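Local coordinates for protein putative NAD(P)H-dependent FMN-containing oxidoreductase YwqN (Bacillus subtilis, PDB 1RLI) that is a putative flavoprotein of the SsuE family, thought to use FMN and NAD(P)H in oxidation-reduction reactions, at residues F84-T89 against L133-Q138; V120-G125 against Y153-G158. One frame throughout, in Å; residues are numbered along the deposited sequence.

Interaction 1: residues F84-T89 against L133-Q138; sequences FGMSGT and LPLIQQ
L135 reaches out of the first turns of the helix that begins at L133 and lays its two methyls against the backbone leading to the helix at G88. Its CG stands anti to the backbone N (chi1 169°), so the fork spreads over G85 and M86: CD2 lies 3.8 Å from the carbonyl carbon of G85, and CD1 lies 3.7 Å from the N of M86. M86 crosses L135 at about a right angle. Its chain is bent at chi3 (80°), which brings the methyl CE to 4.1 Å from L135 CD1 and to 3.8 Å from Q138 OE1. An alanine at L135 removes both methyls and would probably loosen the packing of helix 133-146 on the G85-M86 backbone and on M86 CE.

The polar link runs through two bridging waters. One donates to F84 O and accepts from L135 N at 3.0 Å, using an amide of the first helical turn. The other accepts from M86 N and donates to Q138 OE1 at 2.6 Å. Q138 is extended beyond CG, and its NE2 goes on to F84 O of the second subunit. S87, at the N-cap of helix 88-95, caps L90 N with OG. This is a loop following a central strand of a flavodoxin-like fold, packed on helix 133-146, which comes later in the chain, after strand 117-124, at the interface with the second subunit.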
loop_
_atom_site.group_PDB
_atom_site.type_symbol
_atom_site.label_atom_id
_atom_site.label_comp_id
_atom_site.label_asym_id
_atom_site.label_seq_id
_atom_site.Cartn_x
_atom_site.Cartn_y
_atom_site.Cartn_z
ATOM N N PHE D 84 -8.878 -7.540 -7.484
ATOM C CA PHE D 84 -8.184 -6.750 -6.463
ATOM C C PHE D 84 -8.590 -5.286 -6.407
ATOM O O PHE D 84 -7.884 -4.430 -5.852
ATOM C CB PHE D 84 -6.672 -6.918 -6.664
ATOM C CG PHE D 84 -6.258 -8.359 -6.708
ATOM C CD1 PHE D 84 -6.193 -9.113 -5.539
ATOM C CD2 PHE D 84 -6.082 -8.996 -7.935
ATOM C CE1 PHE D 84 -5.966 -10.493 -5.591
ATOM C CE2 PHE D 84 -5.861 -10.355 -7.997
ATOM C CZ PHE D 84 -5.805 -11.109 -6.818
ATOM N N GLY D 85 -9.759 -5.008 -6.970
ATOM C CA GLY D 85 -10.274 -3.646 -6.957
ATOM C C GLY D 85 -11.749 -3.672 -6.621
ATOM O O GLY D 85 -12.276 -4.707 -6.243
ATOM N N MET D 86 -12.431 -2.537 -6.758
ATOM C CA MET D 86 -13.854 -2.513 -6.461
ATOM C C MET D 86 -14.637 -3.085 -7.647
ATOM O O MET D 86 -14.055 -3.488 -8.650
ATOM C CB MET D 86 -14.298 -1.081 -6.152
ATOM C CG MET D 86 -14.125 -0.110 -7.314
ATOM S SD MET D 86 -14.455 1.607 -6.822
ATOM C CE MET D 86 -12.847 2.008 -6.016
ATOM N N SER D 87 -15.955 -3.105 -7.543
ATOM C CA SER D 87 -16.763 -3.636 -8.632
ATOM C C SER D 87 -16.811 -2.678 -9.827
ATOM O O SER D 87 -16.469 -1.510 -9.708
ATOM C CB SER D 87 -18.190 -3.908 -8.130
ATOM O OG SER D 87 -18.901 -2.703 -7.926
ATOM N N GLY D 88 -17.214 -3.189 -10.990
ATOM C CA GLY D 88 -17.329 -2.328 -12.153
ATOM C C GLY D 88 -18.359 -1.239 -11.885
ATOM O O GLY D 88 -18.157 -0.079 -12.255
ATOM N N THR D 89 -19.472 -1.584 -11.242
ATOM C CA THR D 89 -20.485 -0.567 -10.970
ATOM C C THR D 89 -20.000 0.521 -10.023
ATOM O O THR D 89 -20.252 1.695 -10.262
ATOM C CB THR D 89 -21.779 -1.172 -10.398
ATOM O OG1 THR D 89 -21.483 -1.944 -9.230
ATOM C CG2 THR D 89 -22.453 -2.068 -11.443
ATOM N N LEU D 133 -5.761 -5.007 0.628
ATOM C CA LEU D 133 -5.234 -3.765 1.216
ATOM C C LEU D 133 -5.001 -2.655 0.187
ATOM O O LEU D 133 -5.273 -1.496 0.473
ATOM C CB LEU D 133 -3.970 -4.050 2.039
ATOM C CG LEU D 133 -4.235 -4.993 3.235
ATOM C CD1 LEU D 133 -2.982 -5.154 4.080
ATOM C CD2 LEU D 133 -5.374 -4.445 4.086
ATOM N N PRO D 134 -4.485 -2.982 -1.017
ATOM C CA PRO D 134 -4.300 -1.879 -1.973
ATOM C C PRO D 134 -5.638 -1.179 -2.234
ATOM O O PRO D 134 -5.689 0.048 -2.380
ATOM C CB PRO D 134 -3.782 -2.588 -3.218
ATOM C CG PRO D 134 -2.898 -3.648 -2.620
ATOM C CD PRO D 134 -3.771 -4.189 -1.472
ATOM N N LEU D 135 -6.717 -1.954 -2.299
ATOM C CA LEU D 135 -8.034 -1.341 -2.547
ATOM C C LEU D 135 -8.418 -0.399 -1.393
ATOM O O LEU D 135 -8.951 0.689 -1.598
ATOM C CB LEU D 135 -9.125 -2.429 -2.720
ATOM C CG LEU D 135 -10.573 -1.911 -2.709
ATOM C CD1 LEU D 135 -10.793 -0.866 -3.841
ATOM C CD2 LEU D 135 -11.527 -3.127 -2.905
ATOM N N ILE D 136 -8.174 -0.821 -0.167
ATOM C CA ILE D 136 -8.499 0.034 0.969
ATOM C C ILE D 136 -7.656 1.305 0.883
ATOM O O ILE D 136 -8.145 2.383 1.170
ATOM C CB ILE D 136 -8.256 -0.702 2.315
ATOM C CG1 ILE D 136 -9.187 -1.924 2.400
ATOM C CG2 ILE D 136 -8.534 0.232 3.508
ATOM C CD1 ILE D 136 -10.691 -1.566 2.298
ATOM N N GLN D 137 -6.392 1.184 0.475
ATOM C CA GLN D 137 -5.540 2.373 0.363
ATOM C C GLN D 137 -5.997 3.268 -0.787
ATOM O O GLN D 137 -5.837 4.490 -0.740
ATOM C CB GLN D 137 -4.077 1.964 0.190
ATOM C CG GLN D 137 -3.542 1.221 1.399
ATOM C CD GLN D 137 -2.107 0.764 1.205
ATOM O OE1 GLN D 137 -1.833 -0.128 0.398
ATOM N NE2 GLN D 137 -1.187 1.379 1.930
ATOM N N GLN D 138 -6.594 2.664 -1.807
ATOM C CA GLN D 138 -7.109 3.433 -2.922
ATOM C C GLN D 138 -8.299 4.223 -2.375
ATOM O O GLN D 138 -8.419 5.427 -2.633
ATOM C CB GLN D 138 -7.552 2.468 -4.030
ATOM C CG GLN D 138 -7.958 3.107 -5.338
ATOM C CD GLN D 138 -8.198 2.028 -6.391
ATOM O OE1 GLN D 138 -9.154 1.257 -6.289
ATOM N NE2 GLN D 138 -7.306 1.943 -7.380
HETATM O O HOH W 1 -6.505 -4.736 -3.364
HETATM O O HOH W 2 -10.568 -0.412 -7.760
#

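Interaction 2: residues V120-G125 against Y153-G158; sequences VIAVGG and YVLGEG
Y153 opens the pairing beside V120, and the two strands run on parallel, their axes 4.7 Å apart and only 6° from alignment. The pairing sets the tyrosine CB 4.0 Å from V120 CB, and CG, between backbone N and carbonyl carbon (chi1 62°), leads the ring off the neighbouring strand; the OH bonds to K129 O of the third subunit. V154 comes next and turns to the other face, the one it shares with I121 and V123, where L177 packs on both V154 and I121. Its backbone works in both directions: the N donates to V120 O, in a somewhat bent bond, and the O receives A122 N at 3.0 Å in a nearly straight one (172°).

L155 returns to the face of V120 and A122. Its CD2 lies 4.0 Å from A122 CB, a small partner that the leucine tip leans over. G156 then takes up the ladder, its N donating to A122 O at 2.8 Å and its O accepting from G124 N. With no side chain there, V123 reaches across on the face of I121 and V154, CG1 coming 3.5 Å from G156 O. E157 puts only its CB and CG near G124 O, while its N bonds to the carboxylate of D167. Past the strand end, G158 N still appears to donate to G124 O, an atom whose position is less sure, and V123 CG1 lies 3.8 Å from G158 N.

V154 and G156 each bond to the residues flanking their partners, I121 and V123, as in a regular parallel ladder. It joins strand 149-157, outermost in the sheet of this chain, to strand 117-124, with helix 133-146 between them in sequence: the beta-alpha-beta crossover of a flavodoxin-like alpha/beta fold.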
loop_
_atom_site.group_PDB
_atom_site.type_symbol
_atom_site.label_atom_id
_atom_site.label_comp_id
_atom_site.label_asym_id
_atom_site.label_seq_id
_atom_site.Cartn_x
_atom_site.Cartn_y
_atom_site.Cartn_z
ATOM N N VAL D 120 -16.080 1.490 4.454
ATOM C CA VAL D 120 -16.006 0.557 3.331
ATOM C C VAL D 120 -16.201 -0.889 3.797
ATOM O O VAL D 120 -15.656 -1.290 4.820
ATOM C CB VAL D 120 -14.619 0.632 2.621
ATOM C CG1 VAL D 120 -14.498 -0.484 1.574
ATOM C CG2 VAL D 120 -14.434 2.019 1.946
ATOM N N ILE D 121 -16.982 -1.657 3.044
ATOM C CA ILE D 121 -17.174 -3.087 3.318
ATOM C C ILE D 121 -16.802 -3.745 1.986
ATOM O O ILE D 121 -17.421 -3.445 0.963
ATOM C CB ILE D 121 -18.647 -3.441 3.647
ATOM C CG1 ILE D 121 -19.050 -2.791 4.975
ATOM C CG2 ILE D 121 -18.807 -4.951 3.719
ATOM C CD1 ILE D 121 -20.515 -2.918 5.284
ATOM N N ALA D 122 -15.790 -4.610 1.989
ATOM C CA ALA D 122 -15.349 -5.275 0.765
ATOM C C ALA D 122 -15.171 -6.765 1.022
ATOM O O ALA D 122 -14.579 -7.177 2.026
ATOM C CB ALA D 122 -14.031 -4.665 0.265
ATOM N N VAL D 123 -15.690 -7.566 0.111
ATOM C CA VAL D 123 -15.619 -9.009 0.268
ATOM C C VAL D 123 -14.954 -9.624 -0.937
ATOM O O VAL D 123 -15.320 -9.311 -2.061
ATOM C CB VAL D 123 -17.040 -9.614 0.408
ATOM C CG1 VAL D 123 -16.943 -11.124 0.618
ATOM C CG2 VAL D 123 -17.773 -8.958 1.562
ATOM N N GLY D 124 -13.996 -10.519 -0.688
ATOM C CA GLY D 124 -13.279 -11.182 -1.765
ATOM C C GLY D 124 -12.948 -12.617 -1.393
ATOM O O GLY D 124 -12.959 -12.967 -0.216
ATOM N N GLY D 125 -12.632 -13.445 -2.389
ATOM C CA GLY D 125 -12.327 -14.838 -2.100
ATOM C C GLY D 125 -10.864 -15.212 -2.175
ATOM O O GLY D 125 -10.501 -16.384 -2.020
ATOM N N TYR D 153 -13.452 0.205 8.070
ATOM C CA TYR D 153 -13.774 -0.716 6.982
ATOM C C TYR D 153 -13.778 -2.128 7.513
ATOM O O TYR D 153 -13.357 -2.390 8.643
ATOM C CB TYR D 153 -12.730 -0.635 5.860
ATOM C CG TYR D 153 -11.344 -1.033 6.320
ATOM C CD1 TYR D 153 -10.920 -2.370 6.294
ATOM C CD2 TYR D 153 -10.479 -0.069 6.849
ATOM C CE1 TYR D 153 -9.655 -2.724 6.797
ATOM C CE2 TYR D 153 -9.230 -0.415 7.343
ATOM C CZ TYR D 153 -8.828 -1.729 7.316
ATOM O OH TYR D 153 -7.572 -2.019 7.822
ATOM N N VAL D 154 -14.260 -3.034 6.676
ATOM C CA VAL D 154 -14.263 -4.443 6.979
ATOM C C VAL D 154 -13.865 -5.199 5.705
ATOM O O VAL D 154 -14.398 -4.926 4.626
ATOM C CB VAL D 154 -15.674 -4.939 7.435
ATOM C CG1 VAL D 154 -15.623 -6.452 7.685
ATOM C CG2 VAL D 154 -16.111 -4.199 8.697
ATOM N N LEU D 155 -12.897 -6.115 5.809
ATOM C CA LEU D 155 -12.507 -6.942 4.659
ATOM C C LEU D 155 -13.016 -8.327 5.025
ATOM O O LEU D 155 -12.608 -8.890 6.045
ATOM C CB LEU D 155 -10.990 -6.981 4.481
ATOM C CG LEU D 155 -10.367 -5.742 3.828
ATOM C CD1 LEU D 155 -8.845 -5.786 4.004
ATOM C CD2 LEU D 155 -10.724 -5.713 2.339
ATOM N N GLY D 156 -13.918 -8.858 4.206
ATOM C CA GLY D 156 -14.506 -10.156 4.491
ATOM C C GLY D 156 -14.156 -11.181 3.439
ATOM O O GLY D 156 -13.883 -10.837 2.297
ATOM N N GLU D 157 -14.189 -12.453 3.815
ATOM C CA GLU D 157 -13.837 -13.514 2.886
ATOM C C GLU D 157 -15.067 -14.268 2.389
ATOM O O GLU D 157 -15.904 -14.705 3.179
ATOM C CB GLU D 157 -12.853 -14.463 3.577
ATOM C CG GLU D 157 -12.229 -15.506 2.683
ATOM C CD GLU D 157 -10.999 -16.119 3.318
ATOM O OE1 GLU D 157 -11.084 -16.534 4.496
ATOM O OE2 GLU D 157 -9.949 -16.182 2.642
ATOM N N GLY D 158 -15.171 -14.416 1.072
ATOM C CA GLY D 158 -16.311 -15.098 0.497
ATOM C C GLY D 158 -16.217 -15.214 -1.006
ATOM O O GLY D 158 -15.681 -14.327 -1.669
#

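In the fold
Helix 133-146 ties the two contacts together. In interaction 1 it meets the 84-89 loop through L135 and Q138, whereas I136 and L133, on another side of the same helix, pack on the strands of interaction 2: I136 CD1 lies 4.0 Å from V120 CG1, and L133 CD2 is 3.7 Å from L155 CD1. Both contacts are largely buried, but E157 is exposed at the end of the sheet pair. Their chemistry differs with their place: direct backbone hydrogen bonds knit the strands, while water and apolar side chains join loop to helix. The third subunit touches both, and the second adds its own bonds at interaction 1.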